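Local atomic coordinates of probable oxidoreductase (Mycobacterium abscessus, PDB entry 4EYE), a protein that probably acts as an oxidoreductase of the medium-chain dehydrogenase/reductase family, related to quinone oxidoreductases, with no firmly established substrate. Residues Q28-P33 with P78-G83; P312-I317 with G332-K337. One frame throughout, in Å; residues are numbered along the deposited sequence.

Contact 1 of 2, residues Q28-P33 with P78-G83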
ATOM      1  N   GLN A  28       7.816  21.353  -6.186  1.00 22.20           N
ATOM      2  CA  GLN A  28       7.892  22.799  -6.328  1.00 23.42           C
ATOM      3  C   GLN A  28       6.791  23.363  -7.210  1.00 23.46           C
ATOM      4  O   GLN A  28       6.744  24.567  -7.460  1.00 23.12           O
ATOM      5  CB  GLN A  28       9.313  23.247  -6.710  1.00 24.90           C
ATOM      6  CG  GLN A  28      10.157  23.182  -5.439  1.00 26.05           C
ATOM      7  CD  GLN A  28      11.619  23.379  -5.622  1.00 27.49           C
ATOM      8  OE1 GLN A  28      12.066  23.794  -6.681  1.00 28.91           O
ATOM      9  NE2 GLN A  28      12.382  23.125  -4.553  1.00 28.10           N
ATOM     10  N   SER A  29       5.897  22.484  -7.655  1.00 23.16           N
ATOM     11  CA  SER A  29       4.682  22.892  -8.364  1.00 23.22           C
ATOM     12  C   SER A  29       3.703  21.721  -8.263  1.00 22.82           C
ATOM     13  O   SER A  29       4.064  20.662  -7.725  1.00 22.12           O
ATOM     14  CB  SER A  29       5.001  23.227  -9.820  1.00 23.65           C
ATOM     15  OG  SER A  29       5.210  22.056 -10.582  1.00 23.83           O
ATOM     16  N   LEU A  30       2.489  21.889  -8.783  1.00 22.65           N
ATOM     17  CA  LEU A  30       1.547  20.790  -8.854  1.00 22.97           C
ATOM     18  C   LEU A  30       1.495  20.208 -10.271  1.00 23.72           C
ATOM     19  O   LEU A  30       0.447  19.751 -10.724  1.00 24.59           O
ATOM     20  CB  LEU A  30       0.155  21.200  -8.363  1.00 22.84           C
ATOM     21  CG  LEU A  30       0.000  21.531  -6.877  1.00 22.81           C
ATOM     22  CD1 LEU A  30      -1.450  21.839  -6.513  1.00 22.91           C
ATOM     23  CD2 LEU A  30       0.550  20.395  -5.995  1.00 21.92           C
ATOM     24  N   SER A  31       2.651  20.155 -10.926  1.00 24.20           N
ATOM     25  CA  SER A  31       2.746  19.648 -12.298  1.00 25.07           C
ATOM     26  C   SER A  31       3.034  18.129 -12.348  1.00 24.60           C
ATOM     27  O   SER A  31       3.337  17.597 -13.421  1.00 25.87           O
ATOM     28  CB  SER A  31       3.851  20.399 -13.039  1.00 26.15           C
ATOM     29  OG  SER A  31       5.127  20.105 -12.444  1.00 26.19           O
ATOM     30  N   GLY A  32       2.916  17.426 -11.226  1.00 23.45           N
ATOM     31  CA  GLY A  32       3.264  16.002 -11.198  1.00 23.15           C
ATOM     32  C   GLY A  32       4.765  15.799 -10.998  1.00 22.82           C
ATOM     33  O   GLY A  32       5.448  16.712 -10.505  1.00 22.48           O
ATOM     34  N   PRO A  33       5.285  14.611 -11.380  1.00 22.58           N
ATOM     35  CA  PRO A  33       6.711  14.266 -11.198  1.00 22.61           C
ATOM     36  C   PRO A  33       7.713  15.294 -11.726  1.00 23.23           C
ATOM     37  O   PRO A  33       8.765  15.479 -11.109  1.00 23.06           O
ATOM     38  CB  PRO A  33       6.850  12.939 -11.961  1.00 22.45           C
ATOM     39  CG  PRO A  33       5.530  12.293 -11.777  1.00 22.44           C
ATOM     40  CD  PRO A  33       4.517  13.439 -11.857  1.00 22.65           C
ATOM     41  N   PRO A  78       2.541  23.404  -2.821  1.00 22.92           N
ATOM     42  CA  PRO A  78       3.988  23.532  -2.882  1.00 22.69           C
ATOM     43  C   PRO A  78       4.534  24.817  -2.235  1.00 23.03           C
ATOM     44  O   PRO A  78       3.834  25.842  -2.168  1.00 23.40           O
ATOM     45  CB  PRO A  78       4.293  23.567  -4.395  1.00 22.64           C
ATOM     46  CG  PRO A  78       3.074  23.070  -5.055  1.00 22.73           C
ATOM     47  CD  PRO A  78       1.940  23.468  -4.166  1.00 23.08           C
ATOM     48  N   PRO A  79       5.786  24.780  -1.792  1.00 22.86           N
ATOM     49  CA  PRO A  79       6.664  23.604  -1.823  1.00 22.09           C
ATOM     50  C   PRO A  79       6.380  22.593  -0.695  1.00 20.93           C
ATOM     51  O   PRO A  79       6.071  22.963   0.390  1.00 20.71           O
ATOM     52  CB  PRO A  79       8.061  24.227  -1.724  1.00 22.81           C
ATOM     53  CG  PRO A  79       7.870  25.524  -1.000  1.00 23.41           C
ATOM     54  CD  PRO A  79       6.448  25.971  -1.245  1.00 23.41           C
ATOM     55  N   PHE A  80       6.459  21.291  -0.968  1.00 19.82           N
ATOM     56  CA  PHE A  80       6.301  20.282   0.093  1.00 18.95           C
ATOM     57  C   PHE A  80       7.050  18.990  -0.265  1.00 18.22           C
ATOM     58  O   PHE A  80       7.232  18.650  -1.466  1.00 17.97           O
ATOM     59  CB  PHE A  80       4.808  19.957   0.378  1.00 19.03           C
ATOM     60  CG  PHE A  80       4.139  19.147  -0.716  1.00 19.19           C
ATOM     61  CD1 PHE A  80       4.165  17.762  -0.706  1.00 18.99           C
ATOM     62  CD2 PHE A  80       3.464  19.770  -1.746  1.00 19.64           C
ATOM     63  CE1 PHE A  80       3.535  17.022  -1.695  1.00 19.09           C
ATOM     64  CE2 PHE A  80       2.841  19.027  -2.760  1.00 19.61           C
ATOM     65  CZ  PHE A  80       2.922  17.648  -2.748  1.00 19.37           C
ATOM     66  N   VAL A  81       7.495  18.281   0.764  1.00 17.58           N
ATOM     67  CA  VAL A  81       8.169  16.967   0.571  1.00 17.02           C
ATOM     68  C   VAL A  81       7.101  15.899   0.555  1.00 16.79           C
ATOM     69  O   VAL A  81       6.441  15.685   1.577  1.00 16.85           O
ATOM     70  CB  VAL A  81       9.223  16.681   1.689  1.00 16.90           C
ATOM     71  CG1 VAL A  81       9.838  15.261   1.563  1.00 16.48           C
ATOM     72  CG2 VAL A  81      10.328  17.719   1.592  1.00 17.02           C
ATOM     73  N   PRO A  82       6.885  15.231  -0.591  1.00 16.61           N
ATOM     74  CA  PRO A  82       5.939  14.120  -0.593  1.00 16.52           C
ATOM     75  C   PRO A  82       6.440  12.903   0.160  1.00 16.43           C
ATOM     76  O   PRO A  82       7.611  12.829   0.522  1.00 16.05           O
ATOM     77  CB  PRO A  82       5.801  13.766  -2.085  1.00 16.57           C
ATOM     78  CG  PRO A  82       6.541  14.840  -2.823  1.00 16.71           C
ATOM     79  CD  PRO A  82       7.552  15.374  -1.892  1.00 16.66           C
ATOM     80  N   GLY A  83       5.518  11.985   0.418  1.00 16.75           N
ATOM     81  CA  GLY A  83       5.886  10.645   0.912  1.00 16.87           C
ATOM     82  C   GLY A  83       5.232  10.347   2.229  1.00 17.02           C
ATOM     83  O   GLY A  83       5.492  11.048   3.257  1.00 17.33           O
TER
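The hydroxyl of Ser29 is gripped twice from its own loop, while the backbone of the same residue rests on the ring of Pro78. Ser29 OG lies 2.7 Å from Ser31 OG and accepts the backbone N of Ser31 at 3.2 Å, which makes an ST turn. The turn belongs to the connection between strands 21-27 and 36-42, the antiparallel hairpin at the N-terminal end, and residues 78-83 approach it on their way to strand 85-92. Serine suits the bend because its short hydroxyl can reach forward to the N-H two residues on and stand in for a backbone acceptor.

Between the two loops the contact is apolar and lies at the surface. Pro78 wedges its ring against the passing chain: its CG is 3.5 Å from Ser29 C and its CB 3.8 Å from Gln28 C. A proline ring is compact and rigid, and here its CB and CG rest against the chain from Gln28 to Ser29. Pro79, joined to Pro78 by a cis peptide bond, bends the chain sharply and meets the aliphatic part of Gln28 more loosely, Pro79 CB lying 4.4 Å from Gln28 CG; the amide of Gln28 turns instead to Gln26, which its NE2 reaches by a hydrogen bond.

Leu30 sends its side chain across that of Pro78 at about a right angle. With CG anti to the carbonyl carbon (chi1 -67°), branch CD2 comes within 3.8 Å of Pro78 CG. Phe80, buried, is the inner neighbour of this pair; its ring also packs on Met67 of helix 62-68, and its backbone bonds to Ala27 at the end of the hairpin strand. Leu30 CD2 meets the ring at its edge, near the ring plane, 4.2 Å from Phe80 CE2.

Contact 2 of 2, residues P312-I317 with G332-K337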
ATOM      1  N   PRO A 312       7.079  -8.174  -1.978  1.00 15.94           N
ATOM      2  CA  PRO A 312       7.995  -7.938  -3.124  1.00 16.19           C
ATOM      3  C   PRO A 312       8.329  -6.467  -3.333  1.00 16.09           C
ATOM      4  O   PRO A 312       7.437  -5.630  -3.361  1.00 16.00           O
ATOM      5  CB  PRO A 312       7.246  -8.502  -4.337  1.00 16.31           C
ATOM      6  CG  PRO A 312       6.071  -9.246  -3.798  1.00 16.23           C
ATOM      7  CD  PRO A 312       5.802  -8.777  -2.382  1.00 15.90           C
ATOM      8  N   VAL A 313       9.610  -6.174  -3.439  1.00 16.35           N
ATOM      9  CA  VAL A 313      10.089  -4.861  -3.748  1.00 16.46           C
ATOM     10  C   VAL A 313      10.834  -4.908  -5.081  1.00 16.98           C
ATOM     11  O   VAL A 313      11.872  -5.558  -5.189  1.00 17.70           O
ATOM     12  CB  VAL A 313      11.028  -4.302  -2.659  1.00 16.44           C
ATOM     13  CG1 VAL A 313      11.470  -2.888  -3.058  1.00 16.36           C
ATOM     14  CG2 VAL A 313      10.295  -4.258  -1.307  1.00 16.10           C
ATOM     15  N   SER A 314      10.273  -4.243  -6.095  1.00 16.99           N
ATOM     16  CA  SER A 314      10.742  -4.454  -7.471  1.00 17.40           C
ATOM     17  C   SER A 314      11.845  -3.444  -7.850  1.00 17.54           C
ATOM     18  O   SER A 314      12.662  -3.721  -8.738  1.00 18.09           O
ATOM     19  CB  SER A 314       9.571  -4.374  -8.437  1.00 17.44           C
ATOM     20  OG  SER A 314       8.905  -3.105  -8.348  1.00 17.17           O
ATOM     21  N   ALA A 315      11.893  -2.309  -7.153  1.00 17.15           N
ATOM     22  CA  ALA A 315      12.843  -1.270  -7.418  1.00 17.27           C
ATOM     23  C   ALA A 315      13.209  -0.500  -6.134  1.00 16.99           C
ATOM     24  O   ALA A 315      12.328  -0.169  -5.325  1.00 16.49           O
ATOM     25  CB  ALA A 315      12.280  -0.288  -8.431  1.00 17.37           C
ATOM     26  N   ARG A 316      14.508  -0.188  -6.002  1.00 17.18           N
ATOM     27  CA  ARG A 316      15.005   0.667  -4.959  1.00 17.07           C
ATOM     28  C   ARG A 316      15.846   1.737  -5.642  1.00 17.35           C
ATOM     29  O   ARG A 316      16.921   1.468  -6.152  1.00 17.76           O
ATOM     30  CB  ARG A 316      15.800  -0.119  -3.911  1.00 17.20           C
ATOM     31  CG  ARG A 316      15.127  -1.384  -3.454  1.00 17.13           C
ATOM     32  CD  ARG A 316      15.786  -2.015  -2.257  1.00 17.34           C
ATOM     33  NE  ARG A 316      15.246  -3.341  -1.997  1.00 17.43           N
ATOM     34  CZ  ARG A 316      15.472  -4.028  -0.872  1.00 17.63           C
ATOM     35  NH1 ARG A 316      16.230  -3.518   0.065  1.00 17.80           N
ATOM     36  NH2 ARG A 316      14.949  -5.227  -0.697  1.00 17.91           N
ATOM     37  N   ILE A 317      15.333   2.955  -5.637  1.00 17.24           N
ATOM     38  CA  ILE A 317      15.844   4.043  -6.479  1.00 17.49           C
ATOM     39  C   ILE A 317      16.485   5.052  -5.549  1.00 17.45           C
ATOM     40  O   ILE A 317      15.925   5.335  -4.496  1.00 17.12           O
ATOM     41  CB  ILE A 317      14.708   4.694  -7.261  1.00 17.41           C
ATOM     42  CG1 ILE A 317      13.911   3.666  -8.129  1.00 17.46           C
ATOM     43  CG2 ILE A 317      15.250   5.867  -8.070  1.00 17.65           C
ATOM     44  CD1 ILE A 317      14.731   2.888  -9.170  1.00 17.91           C
ATOM     45  N   GLY A 332       3.238   3.490 -15.132  1.00 27.51           N
ATOM     46  CA  GLY A 332       2.756   2.114 -14.971  1.00 26.95           C
ATOM     47  C   GLY A 332       3.830   1.044 -15.052  1.00 26.83           C
ATOM     48  O   GLY A 332       3.545  -0.108 -15.376  1.00 26.05           O
ATOM     49  N   LYS A 333       5.072   1.400 -14.757  1.00 26.11           N
ATOM     50  CA  LYS A 333       6.165   0.434 -14.802  1.00 26.01           C
ATOM     51  C   LYS A 333       6.399  -0.391 -13.511  1.00 24.66           C
ATOM     52  O   LYS A 333       7.185  -1.308 -13.534  1.00 24.58           O
ATOM     53  CB  LYS A 333       7.451   1.151 -15.216  1.00 26.90           C
ATOM     54  CG  LYS A 333       7.301   1.868 -16.559  1.00 28.59           C
ATOM     55  CD  LYS A 333       8.585   2.570 -16.986  1.00 30.14           C
ATOM     56  CE  LYS A 333       8.500   3.059 -18.434  1.00 32.35           C
ATOM     57  NZ  LYS A 333       9.806   3.626 -18.805  1.00 34.82           N
ATOM     58  N   VAL A 334       5.702  -0.086 -12.412  1.00 23.52           N
ATOM     59  CA  VAL A 334       6.011  -0.682 -11.107  1.00 22.82           C
ATOM     60  C   VAL A 334       5.121  -1.867 -10.771  1.00 22.33           C
ATOM     61  O   VAL A 334       3.898  -1.742 -10.708  1.00 22.44           O
ATOM     62  CB  VAL A 334       5.884   0.356  -9.957  1.00 22.41           C
ATOM     63  CG1 VAL A 334       6.117  -0.296  -8.582  1.00 21.38           C
ATOM     64  CG2 VAL A 334       6.845   1.498 -10.202  1.00 22.20           C
ATOM     65  N   TYR A 335       5.763  -3.011 -10.532  1.00 22.26           N
ATOM     66  CA  TYR A 335       5.109  -4.186  -9.996  1.00 21.95           C
ATOM     67  C   TYR A 335       5.432  -4.249  -8.507  1.00 20.39           C
ATOM     68  O   TYR A 335       6.551  -4.034  -8.095  1.00 20.12           O
ATOM     69  CB  TYR A 335       5.572  -5.473 -10.693  1.00 23.05           C
ATOM     70  CG  TYR A 335       5.430  -5.537 -12.211  1.00 24.52           C
ATOM     71  CD1 TYR A 335       4.637  -4.634 -12.920  1.00 25.75           C
ATOM     72  CD2 TYR A 335       6.127  -6.490 -12.926  1.00 25.58           C
ATOM     73  CE1 TYR A 335       4.558  -4.676 -14.323  1.00 26.74           C
ATOM     74  CE2 TYR A 335       6.053  -6.567 -14.312  1.00 27.01           C
ATOM     75  CZ  TYR A 335       5.259  -5.661 -15.011  1.00 27.88           C
ATOM     76  OH  TYR A 335       5.194  -5.737 -16.384  1.00 29.21           O
ATOM     77  N   GLY A 336       4.452  -4.561  -7.696  1.00 19.33           N
ATOM     78  CA  GLY A 336       4.673  -4.671  -6.253  1.00 18.56           C
ATOM     79  C   GLY A 336       4.983  -3.265  -5.726  1.00 17.85           C
ATOM     80  O   GLY A 336       4.243  -2.308  -6.010  1.00 18.08           O
ATOM     81  N   LYS A 337       6.079  -3.133  -4.988  1.00 17.10           N
ATOM     82  CA  LYS A 337       6.420  -1.882  -4.361  1.00 16.41           C
ATOM     83  C   LYS A 337       7.751  -1.320  -4.901  1.00 16.35           C
ATOM     84  O   LYS A 337       8.724  -2.037  -5.064  1.00 16.42           O
ATOM     85  CB  LYS A 337       6.505  -2.085  -2.838  1.00 16.04           C
ATOM     86  CG  LYS A 337       6.567  -0.780  -2.037  1.00 15.85           C
ATOM     87  CD  LYS A 337       5.174  -0.122  -2.006  1.00 15.64           C
ATOM     88  CE  LYS A 337       5.175   1.219  -1.321  1.00 15.55           C
ATOM     89  NZ  LYS A 337       3.791   1.780  -1.255  1.00 15.49           N
TER
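Ser314 and Lys337 are joined by the straighter of two backbone bonds: Ser314 N donates to Lys337 O at 2.9 Å, with an N-H...O angle of 154°. On the other side of Val313, Lys337 N returns a longer bond of 3.3 Å to Pro312 O. Together they form a parallel bridge, the start of the pairing between strands 313-318 and 337-341 in a beta-alpha-beta crossover whose helix is 322-330.

The Ser314 side chain adds a third link. Its chi1 of 58° sets OG between the backbone N and the carbonyl carbon, facing Tyr335 O, to which it donates in the carbonyl plane; the modelled 2.5 Å between them is short enough that the exact length is doubtful. Serine here can link the incoming loop to the strand just before pairing begins.

Gly336 makes the turn between Tyr335 and Lys337 with positive phi, a conformation glycine adopts readily. Lys337 bends at chi2 and runs away from the bridge, its NZ forming a salt bridge with Glu85 and a bond to Val60 O. Tyr335 meets the ring of Phe199, while Val313, packed on Ala135 of helix 134-140, brings CG1 to 3.5 Å from Lys337 O.

In the fold
Contact 1 closes before contact 2 opens along the chain, and their centres are 21 Å apart, with nearest atoms about 9 Å apart. The two do not touch, but one mixed sheet connects their surroundings. Segment 78-83 leads into strand 85-92, which pairs with strand 57-59; that strand pairs in turn with 337-341, the strand that starts in contact 2. The C-terminal chain therefore returns to the mixed sheet, several of whose strands come from the GroES-like region, whereas the six-stranded parallel sheet, ordered 3-2-1-4-5-6 as in a Rossmann fold, is built from residues between the contacts. Contact 1 packs the N-terminal hairpin's loop against the loop before strand 85-92, at the surface; contact 2 lies deeper, 12 Å from the chain centre.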